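Long-range contacts in ribonucleoside-diphosphate reductase (Pseudomonas aeruginosa, PDB 5IM3), which probably supplies DNA precursors by reducing ribonucleoside diphosphates to their deoxy forms, and binds the allosteric nucleotide dATP: residues Lys48-Ile53 and Arg77-Val82; Ala84-Arg89 and Glu99-Gln104. One frame throughout, in Å; residues are numbered along the deposited sequence.

How the contacts relate
Both contacts lie in the same ATP cone, about 11 Å apart between centres, and follow one another along the chain. Helix 69-88 serves both: its 77-82 turns pack on helix 46-60 in contact 1, and its last turns meet helix 98-111 in contact 2, after which strand 95-97 leads into that third helix. The two interfaces touch directly, Ile-49 packing on Ile-101 and Val-82 on the carbonyl O of Gln-104, so they adjoin. Helices 46-60 and 98-111 both reach the pair of bound dATP molecules, so the helix packing of the cone is in direct contact with its effectors.

Contact 1 of 2, residues Lys48-Ile53 and Arg77-Val82; sequences KITVAI and RLTEQV. With DTP (2'-deoxyadenosine 5'-triphosphate), chain C; DTP (2'-deoxyadenosine 5'-triphosphate), chain D.
Two threonine hydroxyls meet in the middle of an otherwise apolar helix interface: Thr-50 OG1 and Thr-79 OG1 are 3.3 Å apart and share a hydrogen bond in which either could be the donor. The two side chains cross at about a right angle, and Thr-50 CA and Thr-79 CA are the nearest such pair across the two segments, 6.1 Å apart. In Thr-79 the hydroxyl sits beside the backbone N, chi1 -60°, which brings OG1 back to the carbonyl O of Val-75 one turn earlier for a further hydrogen bond. Thr-50 makes a weak bond of the same kind to Asp-46 O. Main-chain carbonyls thus offer acceptors to both hydroxyls, including that of the buried Thr-79, although two protons cannot fill all three bonds together.

Isoleucines flank the threonines. Ile-49 uses its two branches differently: CG2 lies against Thr-79 OG1 at 3.6 Å, while CD1 extends to Val-82 CG1 at 4.0 Å. One turn on, Ile-53 places CD1 4.1 Å from Leu-78 CB and also against the Thr-79 hydroxyl, so that two isoleucine methyls lie against OG1.

Helix 46-60 also borders both nucleotides. Ile-49 CG1 is 3.7 Å from C2' of the chain C dATP, making this one side chain a direct bridge from effector sugar to helix 69-88. Lys-48 CB lies close to N7 of that adenine. The Ala-52 methyl is 3.7 Å from O4' of the second dATP, chain D, and also borders the deoxyribose of the first.

Helix 46-60 is therefore layered between the dATP pair and helix 69-88, the short segments running at 135°. Helix 98-111 packs against both, with Val-105 on Ile-53 and Leu-109 on Leu-78.

Contact 2 of 2, residues Ala84-Arg89 and Glu99-Gln104; sequences ATFKRR and EEIQDQ. With DTP (2'-deoxyadenosine 5'-triphosphate), chain C; DTP (2'-deoxyadenosine 5'-triphosphate), chain D.
Phe-86 drives its ring tip into helix 98-111, with CZ 3.7 Å from Ile-101 CG1 and the two side chains crossing at about a right angle. The carbonyl O of Glu-100 and the CA of Ile-101 lie at the ring edge, in its plane, and Gln-104 CG approaches CZ obliquely at 4.0 Å. Ile-96 and Tyr-44 also pack against Phe-86.

Ile-101 also has a ligand side: its CG2 is 3.8 Å from N3 of the chain C adenine. In the ATP cone, a small helical bundle capped by short strands, helix 98-111 thus lines the nucleotide site with residues that also form the interior. Next to it Gln-102, whose CB points away from segment 84-89, gives its NE2 to O3' of the chain D dATP in a hydrogen bond of 2.6 Å, although the exact placing of this amide between the two nucleotides is uncertain.

On the solvent side the contact is sparser. Gln-104 bends at chi2 (-65°), carrying CD away from Phe-86 CZ. Arg-89 and Gln-104 meet tip to tip, NH1 being 3.9 Å from NE2, with the guanidinium and amide planes 87° apart and no hydrogen bond between them. Thr-85 CG2 sits over the centre of one guanidinium face, 3.4 Å above the plane, and also touches Gln-104 OE1. Glu-100 OE2, 5.5 Å from Arg-89 NH1, may add a weak electrostatic attraction here.

Contact 1 of 2, residues Lys48-Ile53 and Arg77-Val82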
# COMPACT_ATOMS: atom_id res chain seq x y z
N LYS A 48 58.33 -19.99 -19.71
CA LYS A 48 58.23 -18.91 -20.69
C LYS A 48 57.38 -17.76 -20.15
O LYS A 48 57.67 -16.59 -20.43
CB LYS A 48 57.65 -19.44 -22.00
CG LYS A 48 58.50 -20.53 -22.66
CD LYS A 48 59.87 -20.01 -23.05
CE LYS A 48 60.69 -21.07 -23.77
NZ LYS A 48 62.03 -20.57 -24.19
N ILE A 49 56.34 -18.07 -19.38
CA ILE A 49 55.56 -17.02 -18.74
C ILE A 49 56.36 -16.38 -17.62
O ILE A 49 56.41 -15.15 -17.49
CB ILE A 49 54.22 -17.58 -18.21
CG1 ILE A 49 53.34 -18.01 -19.38
CG2 ILE A 49 53.51 -16.54 -17.34
CD1 ILE A 49 52.02 -18.65 -18.97
N THR A 50 57.00 -17.20 -16.79
CA THR A 50 57.80 -16.68 -15.68
C THR A 50 58.93 -15.79 -16.20
O THR A 50 59.21 -14.73 -15.63
CB THR A 50 58.36 -17.83 -14.85
OG1 THR A 50 57.28 -18.54 -14.23
CG2 THR A 50 59.31 -17.32 -13.78
N VAL A 51 59.61 -16.22 -17.27
CA VAL A 51 60.68 -15.41 -17.84
C VAL A 51 60.12 -14.09 -18.36
O VAL A 51 60.69 -13.02 -18.12
CB VAL A 51 61.41 -16.20 -18.94
CG1 VAL A 51 62.34 -15.30 -19.74
CG2 VAL A 51 62.20 -17.35 -18.33
N ALA A 52 58.98 -14.15 -19.06
CA ALA A 52 58.42 -12.94 -19.66
C ALA A 52 58.12 -11.89 -18.60
O ALA A 52 58.55 -10.73 -18.72
CB ALA A 52 57.16 -13.29 -20.45
N ILE A 53 57.40 -12.27 -17.55
CA ILE A 53 57.04 -11.32 -16.50
C ILE A 53 58.30 -10.82 -15.80
O ILE A 53 58.39 -9.63 -15.44
CB ILE A 53 56.06 -11.97 -15.50
CG1 ILE A 53 54.80 -12.44 -16.23
CG2 ILE A 53 55.69 -10.98 -14.39
CD1 ILE A 53 53.81 -13.16 -15.34
N ARG A 77 53.54 -16.22 -8.39
CA ARG A 77 52.14 -16.07 -8.02
C ARG A 77 51.31 -15.66 -9.22
O ARG A 77 50.23 -16.21 -9.46
CB ARG A 77 52.00 -15.06 -6.88
CG ARG A 77 50.57 -14.87 -6.39
CD ARG A 77 50.48 -13.83 -5.29
NE ARG A 77 50.96 -12.52 -5.74
CZ ARG A 77 50.25 -11.67 -6.48
NH1 ARG A 77 49.02 -11.99 -6.87
NH2 ARG A 77 50.77 -10.51 -6.84
N LEU A 78 51.79 -14.68 -9.99
CA LEU A 78 51.09 -14.27 -11.20
C LEU A 78 51.06 -15.39 -12.23
O LEU A 78 50.03 -15.62 -12.88
CB LEU A 78 51.75 -13.03 -11.79
CG LEU A 78 51.81 -11.79 -10.89
CD1 LEU A 78 52.64 -10.71 -11.56
CD2 LEU A 78 50.42 -11.28 -10.58
N THR A 79 52.17 -16.11 -12.39
CA THR A 79 52.21 -17.22 -13.33
C THR A 79 51.23 -18.31 -12.94
O THR A 79 50.64 -18.96 -13.81
CB THR A 79 53.63 -17.79 -13.41
OG1 THR A 79 54.54 -16.77 -13.85
CG2 THR A 79 53.69 -18.97 -14.38
N GLU A 80 51.03 -18.53 -11.64
CA GLU A 80 50.15 -19.59 -11.18
C GLU A 80 48.69 -19.28 -11.52
O GLU A 80 47.98 -20.13 -12.06
CB GLU A 80 50.32 -19.81 -9.68
CG GLU A 80 49.25 -20.68 -9.03
CD GLU A 80 49.14 -22.05 -9.67
OE1 GLU A 80 50.09 -22.47 -10.37
OE2 GLU A 80 48.11 -22.72 -9.47
N GLN A 81 48.23 -18.07 -11.20
CA GLN A 81 46.84 -17.72 -11.47
C GLN A 81 46.57 -17.58 -12.96
O GLN A 81 45.41 -17.63 -13.37
CB GLN A 81 46.45 -16.45 -10.73
CG GLN A 81 47.29 -15.22 -11.06
CD GLN A 81 47.03 -14.07 -10.10
OE1 GLN A 81 46.78 -14.29 -8.91
NE2 GLN A 81 47.09 -12.85 -10.60
N VAL A 82 47.61 -17.40 -13.78
CA VAL A 82 47.43 -17.47 -15.23
C VAL A 82 47.27 -18.91 -15.68
O VAL A 82 46.28 -19.27 -16.33
CB VAL A 82 48.61 -16.78 -15.95
CG1 VAL A 82 48.62 -17.13 -17.44
CG2 VAL A 82 48.55 -15.28 -15.75
PG DTP C . 60.07 -15.90 -29.28
O1G DTP C . 61.11 -16.73 -28.63
O2G DTP C . 59.78 -14.59 -28.53
O3G DTP C . 60.41 -15.56 -30.72
PB DTP C . 57.36 -16.21 -28.48
O1B DTP C . 57.07 -14.78 -28.68
O2B DTP C . 56.17 -17.08 -28.81
O3B DTP C . 58.65 -16.64 -29.31
PA DTP C . 58.42 -15.27 -26.04
O1A DTP C . 59.26 -15.84 -24.97
O2A DTP C . 59.09 -14.16 -26.86
O3A DTP C . 57.87 -16.42 -27.00
O5' DTP C . 57.07 -14.74 -25.50
C5' DTP C . 56.33 -15.67 -24.71
C4' DTP C . 54.92 -15.21 -24.49
O4' DTP C . 54.01 -16.26 -24.89
C3' DTP C . 54.58 -14.94 -23.03
O3' DTP C . 53.48 -14.05 -22.89
C2' DTP C . 54.24 -16.34 -22.53
C1' DTP C . 53.72 -17.07 -23.76
N9 DTP C . 54.32 -18.39 -23.97
C8 DTP C . 55.50 -18.70 -24.59
N7 DTP C . 55.81 -19.98 -24.53
C5 DTP C . 54.76 -20.54 -23.83
C6 DTP C . 54.49 -21.86 -23.42
N6 DTP C . 55.35 -22.87 -23.58
N1 DTP C . 53.33 -22.09 -22.76
C2 DTP C . 52.52 -21.06 -22.52
N3 DTP C . 52.69 -19.77 -22.82
C4 DTP C . 53.83 -19.58 -23.48
PG DTP D . 58.75 -11.02 -30.38
O1G DTP D . 59.09 -12.31 -29.80
O2G DTP D . 59.92 -10.10 -30.53
O3G DTP D . 58.02 -11.13 -31.68
PB DTP D . 57.29 -10.55 -27.91
O1B DTP D . 57.02 -11.98 -27.70
O2B DTP D . 56.07 -9.72 -27.54
O3B DTP D . 57.73 -10.27 -29.41
PA DTP D . 59.80 -10.95 -26.55
O1A DTP D . 61.01 -10.10 -26.49
O2A DTP D . 60.01 -12.18 -27.45
O3A DTP D . 58.56 -10.10 -27.06
O5' DTP D . 59.29 -11.45 -25.15
C5' DTP D . 59.32 -10.56 -24.02
C4' DTP D . 57.96 -10.43 -23.38
O4' DTP D . 58.14 -10.09 -21.99
C3' DTP D . 57.06 -9.34 -23.98
O3' DTP D . 55.81 -9.90 -24.40
C2' DTP D . 56.84 -8.34 -22.85
C1' DTP D . 57.88 -8.72 -21.80
N9 DTP D . 59.13 -7.98 -21.88
C8 DTP D . 60.36 -8.40 -22.33
N7 DTP D . 61.28 -7.47 -22.32
C5 DTP D . 60.62 -6.35 -21.82
C6 DTP D . 61.04 -5.04 -21.57
N6 DTP D . 62.26 -4.58 -21.86
N1 DTP D . 60.14 -4.18 -21.05
C2 DTP D . 58.90 -4.62 -20.81
N3 DTP D . 58.38 -5.83 -21.02
C4 DTP D . 59.30 -6.66 -21.54

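Contact 2 of 2, residues Ala84-Arg89 and Glu99-Gln104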
# COMPACT_ATOMS: atom_id res chain seq x y z
N ALA A 84 46.42 -21.34 -13.94
CA ALA A 84 45.18 -21.86 -13.36
C ALA A 84 43.98 -21.45 -14.20
O ALA A 84 43.04 -22.24 -14.37
CB ALA A 84 45.03 -21.36 -11.93
N THR A 85 43.98 -20.23 -14.74
CA THR A 85 42.85 -19.77 -15.54
C THR A 85 42.62 -20.67 -16.74
O THR A 85 41.48 -21.02 -17.06
CB THR A 85 43.08 -18.32 -15.98
OG1 THR A 85 43.38 -17.51 -14.84
CG2 THR A 85 41.84 -17.77 -16.67
N PHE A 86 43.70 -21.05 -17.44
CA PHE A 86 43.56 -21.94 -18.58
C PHE A 86 43.09 -23.33 -18.17
O PHE A 86 42.35 -23.98 -18.92
CB PHE A 86 44.90 -22.04 -19.33
CG PHE A 86 45.30 -20.76 -20.03
CD1 PHE A 86 44.38 -20.05 -20.79
CD2 PHE A 86 46.59 -20.27 -19.91
CE1 PHE A 86 44.75 -18.88 -21.43
CE2 PHE A 86 46.96 -19.10 -20.55
CZ PHE A 86 46.04 -18.40 -21.31
N LYS A 87 43.48 -23.79 -16.98
CA LYS A 87 43.00 -25.08 -16.49
C LYS A 87 41.54 -25.00 -16.06
O LYS A 87 40.81 -26.00 -16.17
CB LYS A 87 43.85 -25.55 -15.31
CG LYS A 87 45.25 -26.03 -15.68
CD LYS A 87 46.06 -26.33 -14.43
CE LYS A 87 47.46 -26.82 -14.76
NZ LYS A 87 48.33 -26.85 -13.54
N ARG A 88 41.08 -23.84 -15.59
CA ARG A 88 39.74 -23.74 -15.03
C ARG A 88 38.66 -23.83 -16.09
O ARG A 88 37.55 -24.29 -15.80
CB ARG A 88 39.60 -22.42 -14.25
CG ARG A 88 40.32 -22.42 -12.91
CD ARG A 88 40.34 -21.04 -12.28
NE ARG A 88 41.13 -21.03 -11.06
CZ ARG A 88 41.28 -19.97 -10.27
NH1 ARG A 88 40.70 -18.82 -10.58
NH2 ARG A 88 42.02 -20.06 -9.17
N ARG A 89 38.96 -23.41 -17.32
CA ARG A 89 37.96 -23.36 -18.38
C ARG A 89 38.01 -24.56 -19.32
O ARG A 89 37.19 -24.64 -20.24
CB ARG A 89 38.14 -22.08 -19.21
CG ARG A 89 38.14 -20.80 -18.40
CD ARG A 89 38.91 -19.72 -19.15
NE ARG A 89 38.75 -18.39 -18.57
CZ ARG A 89 39.38 -17.31 -19.01
NH1 ARG A 89 40.22 -17.40 -20.04
NH2 ARG A 89 39.17 -16.14 -18.43
N GLU A 99 48.71 -15.00 -28.23
CA GLU A 99 48.18 -13.71 -27.81
C GLU A 99 47.16 -13.88 -26.69
O GLU A 99 46.97 -12.97 -25.88
CB GLU A 99 47.55 -12.98 -28.99
CG GLU A 99 48.50 -12.75 -30.16
CD GLU A 99 49.66 -11.84 -29.80
OE1 GLU A 99 49.44 -10.86 -29.05
OE2 GLU A 99 50.79 -12.10 -30.26
N GLU A 100 46.49 -15.03 -26.63
CA GLU A 100 45.56 -15.30 -25.54
C GLU A 100 46.29 -15.37 -24.21
O GLU A 100 45.72 -15.01 -23.17
CB GLU A 100 44.82 -16.61 -25.82
CG GLU A 100 43.39 -16.67 -25.30
CD GLU A 100 42.59 -17.80 -25.92
OE1 GLU A 100 42.87 -18.17 -27.07
OE2 GLU A 100 41.67 -18.32 -25.24
N ILE A 101 47.55 -15.80 -24.22
CA ILE A 101 48.35 -15.86 -23.00
C ILE A 101 48.88 -14.48 -22.64
O ILE A 101 48.85 -14.08 -21.47
CB ILE A 101 49.50 -16.87 -23.18
CG1 ILE A 101 48.94 -18.23 -23.63
CG2 ILE A 101 50.31 -16.99 -21.88
CD1 ILE A 101 49.97 -19.22 -23.98
N GLN A 102 49.38 -13.74 -23.63
CA GLN A 102 49.85 -12.38 -23.38
C GLN A 102 48.76 -11.53 -22.72
O GLN A 102 49.04 -10.75 -21.81
CB GLN A 102 50.31 -11.74 -24.69
CG GLN A 102 51.59 -12.32 -25.28
CD GLN A 102 52.84 -11.77 -24.61
OE1 GLN A 102 53.04 -11.95 -23.41
NE2 GLN A 102 53.67 -11.09 -25.39
N ASP A 103 47.52 -11.69 -23.17
CA ASP A 103 46.42 -10.92 -22.59
C ASP A 103 46.19 -11.30 -21.13
O ASP A 103 45.95 -10.43 -20.29
CB ASP A 103 45.14 -11.13 -23.41
CG ASP A 103 45.12 -10.30 -24.68
OD1 ASP A 103 46.18 -9.74 -25.05
OD2 ASP A 103 44.05 -10.21 -25.31
N GLN A 104 46.25 -12.60 -20.81
CA GLN A 104 46.05 -13.02 -19.43
C GLN A 104 47.22 -12.64 -18.55
O GLN A 104 47.04 -12.41 -17.34
CB GLN A 104 45.81 -14.53 -19.38
CG GLN A 104 44.45 -14.96 -19.93
CD GLN A 104 43.29 -14.43 -19.10
OE1 GLN A 104 43.38 -14.34 -17.88
NE2 GLN A 104 42.20 -14.07 -19.77
PG DTP C . 60.07 -15.90 -29.28
O1G DTP C . 61.11 -16.73 -28.63
O2G DTP C . 59.78 -14.59 -28.53
O3G DTP C . 60.41 -15.56 -30.72
PB DTP C . 57.36 -16.21 -28.48
O1B DTP C . 57.07 -14.78 -28.68
O2B DTP C . 56.17 -17.08 -28.81
O3B DTP C . 58.65 -16.64 -29.31
PA DTP C . 58.42 -15.27 -26.04
O1A DTP C . 59.26 -15.84 -24.97
O2A DTP C . 59.09 -14.16 -26.86
O3A DTP C . 57.87 -16.42 -27.00
O5' DTP C . 57.07 -14.74 -25.50
C5' DTP C . 56.33 -15.67 -24.71
C4' DTP C . 54.92 -15.21 -24.49
O4' DTP C . 54.01 -16.26 -24.89
C3' DTP C . 54.58 -14.94 -23.03
O3' DTP C . 53.48 -14.05 -22.89
C2' DTP C . 54.24 -16.34 -22.53
C1' DTP C . 53.72 -17.07 -23.76
N9 DTP C . 54.32 -18.39 -23.97
C8 DTP C . 55.50 -18.70 -24.59
N7 DTP C . 55.81 -19.98 -24.53
C5 DTP C . 54.76 -20.54 -23.83
C6 DTP C . 54.49 -21.86 -23.42
N6 DTP C . 55.35 -22.87 -23.58
N1 DTP C . 53.33 -22.09 -22.76
C2 DTP C . 52.52 -21.06 -22.52
N3 DTP C . 52.69 -19.77 -22.82
C4 DTP C . 53.83 -19.58 -23.48
PG DTP D . 58.75 -11.02 -30.38
O1G DTP D . 59.09 -12.31 -29.80
O2G DTP D . 59.92 -10.10 -30.53
O3G DTP D . 58.02 -11.13 -31.68
PB DTP D . 57.29 -10.55 -27.91
O1B DTP D . 57.02 -11.98 -27.70
O2B DTP D . 56.07 -9.72 -27.54
O3B DTP D . 57.73 -10.27 -29.41
PA DTP D . 59.80 -10.95 -26.55
O1A DTP D . 61.01 -10.10 -26.49
O2A DTP D . 60.01 -12.18 -27.45
O3A DTP D . 58.56 -10.10 -27.06
O5' DTP D . 59.29 -11.45 -25.15
C5' DTP D . 59.32 -10.56 -24.02
C4' DTP D . 57.96 -10.43 -23.38
O4' DTP D . 58.14 -10.09 -21.99
C3' DTP D . 57.06 -9.34 -23.98
O3' DTP D . 55.81 -9.90 -24.40
C2' DTP D . 56.84 -8.34 -22.85
C1' DTP D . 57.88 -8.72 -21.80
N9 DTP D . 59.13 -7.98 -21.88
C8 DTP D . 60.36 -8.40 -22.33
N7 DTP D . 61.28 -7.47 -22.32
C5 DTP D . 60.62 -6.35 -21.82
C6 DTP D . 61.04 -5.04 -21.57
N6 DTP D . 62.26 -4.58 -21.86
N1 DTP D . 60.14 -4.18 -21.05
C2 DTP D . 58.90 -4.62 -20.81
N3 DTP D . 58.38 -5.83 -21.02
C4 DTP D . 59.30 -6.66 -21.54